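Local coordinates for protein NAGD (Escherichia coli, PDB 2C4N) that removes phosphate from nucleotides, UMP among them, as a magnesium-dependent phosphatase of the haloacid dehalogenase superfamily, at residues V13-N18 and N54-A59; S71-A76 and I96-K101; E83-Y88 and A102-T107. All blocks are in the same frame, centred on the assembly; numbering follows the deposited sequence.

Interaction 1 of 3, residues V13-N18 and N54-A59; sequences VLMHDN and NRFATA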
# COMPACT_ATOMS: atom_id res chain seq x y z
N VAL A 13 -3.19 20.67 -22.13
CA VAL A 13 -2.10 21.27 -22.89
C VAL A 13 -2.63 21.88 -24.19
O VAL A 13 -2.43 23.07 -24.47
CB VAL A 13 -1.03 20.21 -23.25
CG1 VAL A 13 0.07 20.85 -24.10
CG2 VAL A 13 -0.45 19.60 -21.97
N LEU A 14 -3.32 21.07 -24.99
CA LEU A 14 -3.86 21.52 -26.27
C LEU A 14 -5.37 21.68 -26.18
O LEU A 14 -5.96 22.54 -26.85
CB LEU A 14 -3.52 20.50 -27.36
CG LEU A 14 -2.02 20.31 -27.65
CD1 LEU A 14 -1.81 19.21 -28.68
CD2 LEU A 14 -1.43 21.62 -28.14
N MET A 15 -5.98 20.85 -25.36
CA MET A 15 -7.42 20.87 -25.14
C MET A 15 -7.84 20.95 -23.67
O MET A 15 -7.28 20.31 -22.85
CB MET A 15 -8.09 19.67 -25.77
CG MET A 15 -7.82 19.51 -27.20
SD MET A 15 -8.60 20.68 -28.27
CE MET A 15 -10.05 20.02 -28.20
N HIS A 16 -8.87 21.72 -23.40
CA HIS A 16 -9.68 21.54 -22.24
C HIS A 16 -11.02 20.99 -22.59
O HIS A 16 -11.87 21.66 -23.06
CB HIS A 16 -9.82 22.79 -21.41
CG HIS A 16 -8.56 23.27 -20.80
ND1 HIS A 16 -8.06 24.52 -21.02
CD2 HIS A 16 -7.70 22.67 -19.96
CE1 HIS A 16 -6.95 24.67 -20.35
NE2 HIS A 16 -6.71 23.56 -19.70
N ASP A 17 -11.10 19.71 -22.36
CA ASP A 17 -12.15 18.95 -22.85
C ASP A 17 -12.34 19.12 -24.33
O ASP A 17 -11.54 18.76 -25.11
CB ASP A 17 -13.41 19.41 -22.16
CG ASP A 17 -14.14 18.33 -21.57
OD1 ASP A 17 -15.02 17.76 -22.25
OD2 ASP A 17 -13.82 18.05 -20.40
N ASN A 18 -13.43 19.73 -24.68
CA ASN A 18 -13.71 19.96 -26.06
C ASN A 18 -13.41 21.34 -26.61
O ASN A 18 -13.70 21.64 -27.73
CB ASN A 18 -15.05 19.37 -26.44
CG ASN A 18 -15.12 17.85 -26.25
OD1 ASN A 18 -14.14 17.14 -26.39
ND2 ASN A 18 -16.28 17.37 -25.96
N ASN A 54 -11.39 14.82 -35.40
CA ASN A 54 -12.66 15.48 -35.42
C ASN A 54 -12.92 16.38 -34.21
O ASN A 54 -13.41 17.46 -34.33
CB ASN A 54 -13.79 14.50 -35.60
CG ASN A 54 -13.77 13.84 -36.94
OD1 ASN A 54 -13.06 14.27 -37.80
ND2 ASN A 54 -14.55 12.82 -37.10
N ARG A 55 -12.54 15.88 -33.05
CA ARG A 55 -12.66 16.65 -31.81
C ARG A 55 -11.84 17.93 -31.91
O ARG A 55 -12.30 19.01 -31.54
CB ARG A 55 -12.18 15.80 -30.63
CG ARG A 55 -12.07 16.54 -29.31
CD ARG A 55 -11.45 15.63 -28.25
NE ARG A 55 -11.06 16.35 -27.04
CZ ARG A 55 -10.24 15.85 -26.12
NH1 ARG A 55 -9.72 14.64 -26.29
NH2 ARG A 55 -9.92 16.56 -25.05
N PHE A 56 -10.62 17.81 -32.43
CA PHE A 56 -9.73 18.96 -32.59
C PHE A 56 -10.29 19.94 -33.62
O PHE A 56 -10.29 21.16 -33.41
CB PHE A 56 -8.34 18.51 -33.04
CG PHE A 56 -7.38 18.25 -31.90
CD1 PHE A 56 -7.69 17.35 -30.89
CD2 PHE A 56 -6.16 18.91 -31.85
CE1 PHE A 56 -6.80 17.11 -29.83
CE2 PHE A 56 -5.26 18.69 -30.80
CZ PHE A 56 -5.58 17.78 -29.79
N ALA A 57 -10.76 19.41 -34.74
CA ALA A 57 -11.32 20.24 -35.81
C ALA A 57 -12.57 20.98 -35.32
O ALA A 57 -12.78 22.14 -35.66
CB ALA A 57 -11.64 19.38 -37.02
N THR A 58 -13.39 20.30 -34.53
CA THR A 58 -14.60 20.91 -34.00
C THR A 58 -14.20 22.09 -33.12
O THR A 58 -14.92 23.09 -33.03
CB THR A 58 -15.41 19.90 -33.15
OG1 THR A 58 -15.83 18.81 -33.97
CG2 THR A 58 -16.62 20.57 -32.52
N ALA A 59 -13.05 21.98 -32.48
CA ALA A 59 -12.54 23.02 -31.59
C ALA A 59 -11.74 24.07 -32.35
O ALA A 59 -11.21 25.01 -31.76
CB ALA A 59 -11.67 22.40 -30.50
O HOH W 1 -14.20 19.51 -29.71

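Interaction 2 of 3, residues S71-A76 and I96-K101; sequences SAMATA and IHELYK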
# COMPACT_ATOMS: atom_id res chain seq x y z
N SER A 71 -3.18 5.39 -25.70
CA SER A 71 -2.73 4.22 -24.95
C SER A 71 -3.27 2.94 -25.57
O SER A 71 -2.74 1.86 -25.32
CB SER A 71 -3.16 4.31 -23.48
OG SER A 71 -4.56 4.40 -23.36
N ALA A 72 -4.33 3.05 -26.38
CA ALA A 72 -4.91 1.88 -27.03
C ALA A 72 -4.02 1.46 -28.19
O ALA A 72 -3.74 0.29 -28.39
CB ALA A 72 -6.34 2.18 -27.52
N MET A 73 -3.57 2.45 -28.95
CA MET A 73 -2.67 2.21 -30.07
C MET A 73 -1.35 1.66 -29.54
O MET A 73 -0.79 0.73 -30.10
CB MET A 73 -2.43 3.51 -30.83
CG MET A 73 -3.70 4.12 -31.43
SD MET A 73 -3.37 5.71 -32.18
CE MET A 73 -5.01 6.22 -32.69
N ALA A 74 -0.87 2.26 -28.46
CA ALA A 74 0.39 1.85 -27.84
C ALA A 74 0.29 0.42 -27.32
O ALA A 74 1.24 -0.35 -27.43
CB ALA A 74 0.75 2.81 -26.71
N THR A 75 -0.87 0.07 -26.77
CA THR A 75 -1.07 -1.28 -26.25
C THR A 75 -1.06 -2.28 -27.41
O THR A 75 -0.48 -3.36 -27.30
CB THR A 75 -2.41 -1.39 -25.50
OG1 THR A 75 -2.37 -0.56 -24.33
CG2 THR A 75 -2.69 -2.83 -25.10
N ALA A 76 -1.69 -1.92 -28.52
CA ALA A 76 -1.72 -2.80 -29.68
C ALA A 76 -0.29 -2.97 -30.20
O ALA A 76 0.12 -4.07 -30.55
CB ALA A 76 -2.61 -2.21 -30.78
N ILE A 96 -10.51 -2.42 -29.06
CA ILE A 96 -10.92 -3.67 -29.69
C ILE A 96 -10.50 -3.73 -31.15
O ILE A 96 -9.91 -4.72 -31.60
CB ILE A 96 -12.46 -3.87 -29.60
CG1 ILE A 96 -12.91 -3.89 -28.14
CG2 ILE A 96 -12.85 -5.17 -30.30
CD1 ILE A 96 -12.39 -5.08 -27.34
N HIS A 97 -10.80 -2.68 -31.90
CA HIS A 97 -10.45 -2.64 -33.31
C HIS A 97 -8.94 -2.70 -33.52
O HIS A 97 -8.45 -3.37 -34.43
CB HIS A 97 -11.01 -1.37 -33.96
CG HIS A 97 -10.95 -1.40 -35.45
ND1 HIS A 97 -11.68 -2.28 -36.21
CD2 HIS A 97 -10.21 -0.67 -36.33
CE1 HIS A 97 -11.40 -2.10 -37.49
NE2 HIS A 97 -10.50 -1.14 -37.58
N GLU A 98 -8.19 -1.98 -32.67
CA GLU A 98 -6.74 -1.98 -32.76
C GLU A 98 -6.17 -3.38 -32.56
O GLU A 98 -5.25 -3.79 -33.25
CB GLU A 98 -6.13 -1.03 -31.72
CG GLU A 98 -6.32 0.45 -32.01
CD GLU A 98 -5.54 0.91 -33.23
OE1 GLU A 98 -4.32 0.67 -33.30
OE2 GLU A 98 -6.16 1.54 -34.12
N LEU A 99 -6.73 -4.11 -31.59
CA LEU A 99 -6.27 -5.47 -31.31
C LEU A 99 -6.54 -6.41 -32.49
O LEU A 99 -5.71 -7.24 -32.83
CB LEU A 99 -6.93 -6.00 -30.03
CG LEU A 99 -6.52 -5.23 -28.76
CD1 LEU A 99 -7.26 -5.74 -27.55
CD2 LEU A 99 -5.03 -5.39 -28.57
N TYR A 100 -7.72 -6.28 -33.09
CA TYR A 100 -8.07 -7.11 -34.25
C TYR A 100 -7.09 -6.84 -35.39
O TYR A 100 -6.68 -7.76 -36.09
CB TYR A 100 -9.51 -6.84 -34.69
CG TYR A 100 -10.53 -7.64 -33.92
CD1 TYR A 100 -11.60 -7.03 -33.27
CD2 TYR A 100 -10.41 -9.02 -33.82
CE1 TYR A 100 -12.51 -7.77 -32.53
CE2 TYR A 100 -11.31 -9.77 -33.09
CZ TYR A 100 -12.35 -9.15 -32.44
OH TYR A 100 -13.21 -9.90 -31.69
N LYS A 101 -6.73 -5.57 -35.57
CA LYS A 101 -5.79 -5.19 -36.62
C LYS A 101 -4.38 -5.69 -36.30
O LYS A 101 -3.54 -5.81 -37.19
CB LYS A 101 -5.77 -3.67 -36.81
CG LYS A 101 -7.08 -3.08 -37.32
CD LYS A 101 -7.51 -3.72 -38.64
CE LYS A 101 -7.40 -2.76 -39.82
NZ LYS A 101 -6.01 -2.30 -40.09

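Interaction 3 of 3, residues E83-Y88 and A102-T107; sequences EGKKAY and AGFTIT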
# COMPACT_ATOMS: atom_id res chain seq x y z
N GLU A 83 4.37 -12.90 -28.45
CA GLU A 83 3.98 -14.23 -28.87
C GLU A 83 2.63 -14.46 -28.22
O GLU A 83 2.40 -14.02 -27.10
CB GLU A 83 5.00 -15.25 -28.36
CG GLU A 83 4.52 -16.68 -28.32
CD GLU A 83 5.60 -17.61 -27.81
OE1 GLU A 83 6.65 -17.71 -28.47
OE2 GLU A 83 5.40 -18.24 -26.75
N GLY A 84 1.73 -15.14 -28.92
CA GLY A 84 0.41 -15.37 -28.38
C GLY A 84 -0.49 -14.30 -28.96
O GLY A 84 -0.14 -13.12 -28.97
N LYS A 85 -1.65 -14.70 -29.48
CA LYS A 85 -2.57 -13.74 -30.07
C LYS A 85 -4.00 -13.95 -29.63
O LYS A 85 -4.94 -13.68 -30.38
CB LYS A 85 -2.47 -13.81 -31.60
CG LYS A 85 -1.19 -13.22 -32.16
CD LYS A 85 -1.05 -11.76 -31.76
CE LYS A 85 0.25 -11.14 -32.24
NZ LYS A 85 0.07 -10.23 -33.41
N LYS A 86 -4.17 -14.45 -28.41
CA LYS A 86 -5.49 -14.68 -27.84
C LYS A 86 -5.60 -13.84 -26.58
O LYS A 86 -4.73 -13.91 -25.71
CB LYS A 86 -5.70 -16.15 -27.50
CG LYS A 86 -6.01 -17.03 -28.69
CD LYS A 86 -6.45 -18.42 -28.24
CE LYS A 86 -6.98 -19.24 -29.41
NZ LYS A 86 -5.95 -19.47 -30.46
N ALA A 87 -6.65 -13.04 -26.48
CA ALA A 87 -6.81 -12.19 -25.31
C ALA A 87 -8.24 -12.02 -24.85
O ALA A 87 -9.17 -11.99 -25.66
CB ALA A 87 -6.20 -10.82 -25.60
N TYR A 88 -8.42 -11.92 -23.54
CA TYR A 88 -9.73 -11.66 -22.98
C TYR A 88 -9.63 -10.16 -22.75
O TYR A 88 -8.74 -9.69 -22.02
CB TYR A 88 -9.94 -12.39 -21.66
CG TYR A 88 -11.23 -11.97 -20.99
CD1 TYR A 88 -11.21 -11.20 -19.83
CD2 TYR A 88 -12.46 -12.28 -21.56
CE1 TYR A 88 -12.40 -10.74 -19.25
CE2 TYR A 88 -13.65 -11.82 -21.00
CZ TYR A 88 -13.61 -11.06 -19.84
OH TYR A 88 -14.78 -10.59 -19.29
N ALA A 102 -4.13 -5.99 -35.02
CA ALA A 102 -2.83 -6.49 -34.59
C ALA A 102 -2.81 -8.02 -34.69
O ALA A 102 -1.86 -8.67 -34.23
CB ALA A 102 -2.54 -6.06 -33.16
N GLY A 103 -3.87 -8.59 -35.26
CA GLY A 103 -3.95 -10.03 -35.43
C GLY A 103 -4.48 -10.84 -34.26
O GLY A 103 -4.30 -12.06 -34.22
N PHE A 104 -5.13 -10.19 -33.31
CA PHE A 104 -5.66 -10.89 -32.16
C PHE A 104 -7.02 -11.53 -32.31
O PHE A 104 -7.85 -11.11 -33.11
CB PHE A 104 -5.74 -9.96 -30.95
CG PHE A 104 -4.49 -9.90 -30.14
CD1 PHE A 104 -3.39 -9.16 -30.56
CD2 PHE A 104 -4.38 -10.64 -28.96
CE1 PHE A 104 -2.21 -9.13 -29.82
CE2 PHE A 104 -3.20 -10.63 -28.21
CZ PHE A 104 -2.12 -9.88 -28.64
N THR A 105 -7.23 -12.56 -31.50
CA THR A 105 -8.50 -13.26 -31.41
C THR A 105 -8.93 -12.87 -30.00
O THR A 105 -8.15 -12.99 -29.06
CB THR A 105 -8.33 -14.80 -31.49
OG1 THR A 105 -8.05 -15.18 -32.85
CG2 THR A 105 -9.59 -15.51 -31.00
N ILE A 106 -10.15 -12.37 -29.86
CA ILE A 106 -10.64 -11.97 -28.55
C ILE A 106 -11.53 -13.10 -28.07
O ILE A 106 -12.53 -13.42 -28.71
CB ILE A 106 -11.39 -10.62 -28.65
CG1 ILE A 106 -10.40 -9.55 -29.12
CG2 ILE A 106 -11.99 -10.25 -27.30
CD1 ILE A 106 -10.96 -8.14 -29.15
N THR A 107 -11.16 -13.71 -26.96
CA THR A 107 -11.89 -14.86 -26.44
C THR A 107 -11.80 -15.03 -24.93
O THR A 107 -10.88 -14.51 -24.29
CB THR A 107 -11.32 -16.15 -27.07
OG1 THR A 107 -11.94 -17.30 -26.49
CG2 THR A 107 -9.81 -16.23 -26.84

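Interaction 1 of 3, residues V13-N18 and N54-A59
N18 and A59 come closest in the backbone, their CA atoms 6.4 Å apart, where the end of helix 49-58 meets the hairpin of strands 15-16 and 19-20. This hairpin follows the catalytic loop and corresponds to the flap of the haloacid dehalogenase fold; D17 and N18 make its type II' turn. R55 reaches the turn with an extended side chain, CG anti to the backbone N (chi1 172°), and its guanidinium holds one carbonyl oxygen in a fork of NE and NH2. NH2 donates to D17 O at 2.7 Å, and NE to the same D17 O at 3.1 Å; the acceptor lies near the guanidinium plane, while both donors come from one face of the carbonyl. NH2 also forms a salt bridge with D11, consistent with the role inferred for R55 in orienting that residue for proton transfer. Alongside the arginine, running the opposite way, M15 bends at chi2 and chi3 and sets SD over the centre of the F56 ring, 4.3 Å from the centroid and 9° off its normal, a Met-aromatic contact. L14 CD1 lies at the ring edge, 4.1 Å from F56 CE2, and F68 meets this ring edge-to-face. M15 CE rests 3.7 Å from A59 CB. One water joins the backbones, donating to N18 O at 3.0 Å and to R55 O at 2.7 Å.

Interaction 2 of 3, residues S71-A76 and I96-K101
E98 lies against helix 71-80 at both ends of its side chain, CB on A76 and OE1 beside M73. CG stands anti to the carbonyl carbon, and a bend at chi2 (-67°) turns the chain aside at CD instead of letting it run straight on. The touching is done by carbon and by one carboxylate oxygen: E98 CB packs 3.8 Å from A76 CB, and E98 OE1 comes to 3.9 Å from M73 CA and 4.0 Å from M73 CG. The M73 chain, extended beyond CG, crosses the glutamate at a slant, and the two meet near the base of the methionine. L99 adds a second branch to the contact, its CD2 methyl reaching 4.3 Å from A76 CA. Across the two segments the contact is van der Waals packing, with no hydrogen bond. The axes of segments 71-76 and 96-101 run nearly parallel, 23° apart, and approach to 9.0 Å; the small A76 allows its CA to lie 5.5 Å from L99 CA. Within helix 71-80, T75 OG1 donates to S71 O at 2.6 Å, and T75 N uses the same oxygen. S71 OG in turn bonds to the backbone O of N43, a residue probably involved in substrate binding. L99 also reaches V89 and I115, and T75 touches T143 and V174. The packing sets the helix that leads out of core strand 68-70 against helix 94-101, the crossover of the beta-alpha-beta unit 86-90, 94-101, 105-116; that unit belongs to the cap inserted at this point in the C2-type haloacid dehalogenases, of which the NagD family is one.

Interaction 3 of 3, residues E83-Y88 and A102-T107
The two parallel strands of a beta-alpha-beta unit pair here at their starts, K86 and A87 with T105 and I106, next to the turn that ends the intervening helix 94-101. The hydrogen bonds alternate between the strands. T105 N donates to K85 O at 2.8 Å, A87 N to T105 O at 3.0 Å, and T107 N to A87 O at 2.9 Å. CA-H...O contacts fill in between them, as from I106 CA to A87 O. K85 and F104 carry the side-chain contact and cross at about a right angle. The lysine chain bends at chi2 (-59°), placing CD over one face of the F104 ring, offset toward the rim and 3.8 Å from the centroid in a CH-pi contact. A second bend at chi4 takes NZ to A102 O at 2.6 Å, the donor lying nearly along the C=O axis; a positive charge here would probably suit the carbonyl-rich end of the helix. G103, at positive phi, is the C' residue of the Schellman motif closing that helix. A87 CB touches the phenyl group obliquely, 3.8 Å from F104 CD2. G84 O, close to F104 CZ, is buried without a hydrogen-bonding partner. At the other end T107 O lies in the plane of the Y88 ring, at its edge, and 3.5 Å from Y88 CB. K86 and Y88 bond through their backbones to residues 112-115, the later part of the same broken strand 105-116, on the other edge of strand 86-90. L79 of helix 71-80 touches F104, I96 and Y100 of helix 94-101 touch I106, and helix 124-135 packs on Y88 through M126, K129 and A130.

Interactions 2 and 3 touch, their centres 11 Å apart, and share the beta-alpha-beta unit of the cap. The Schellman turn joins them through a probable hydrogen bond from F104 N to L99 O at 3.0 Å, and Y100 OH packs 3.6 Å from I106 CB. Interaction 1 stands apart in the core domain, its centre 22 Å from that of interaction 2 and 33 Å from that of interaction 3. It lies nearest the catalytic centre: the R55 side chain is about 3 Å from that of D11, a magnesium ligand. Interaction 2 stands between, the M73 side chain about 8 Å from that of T42, a probable substrate-binding residue; interaction 3 is remote from the known sites.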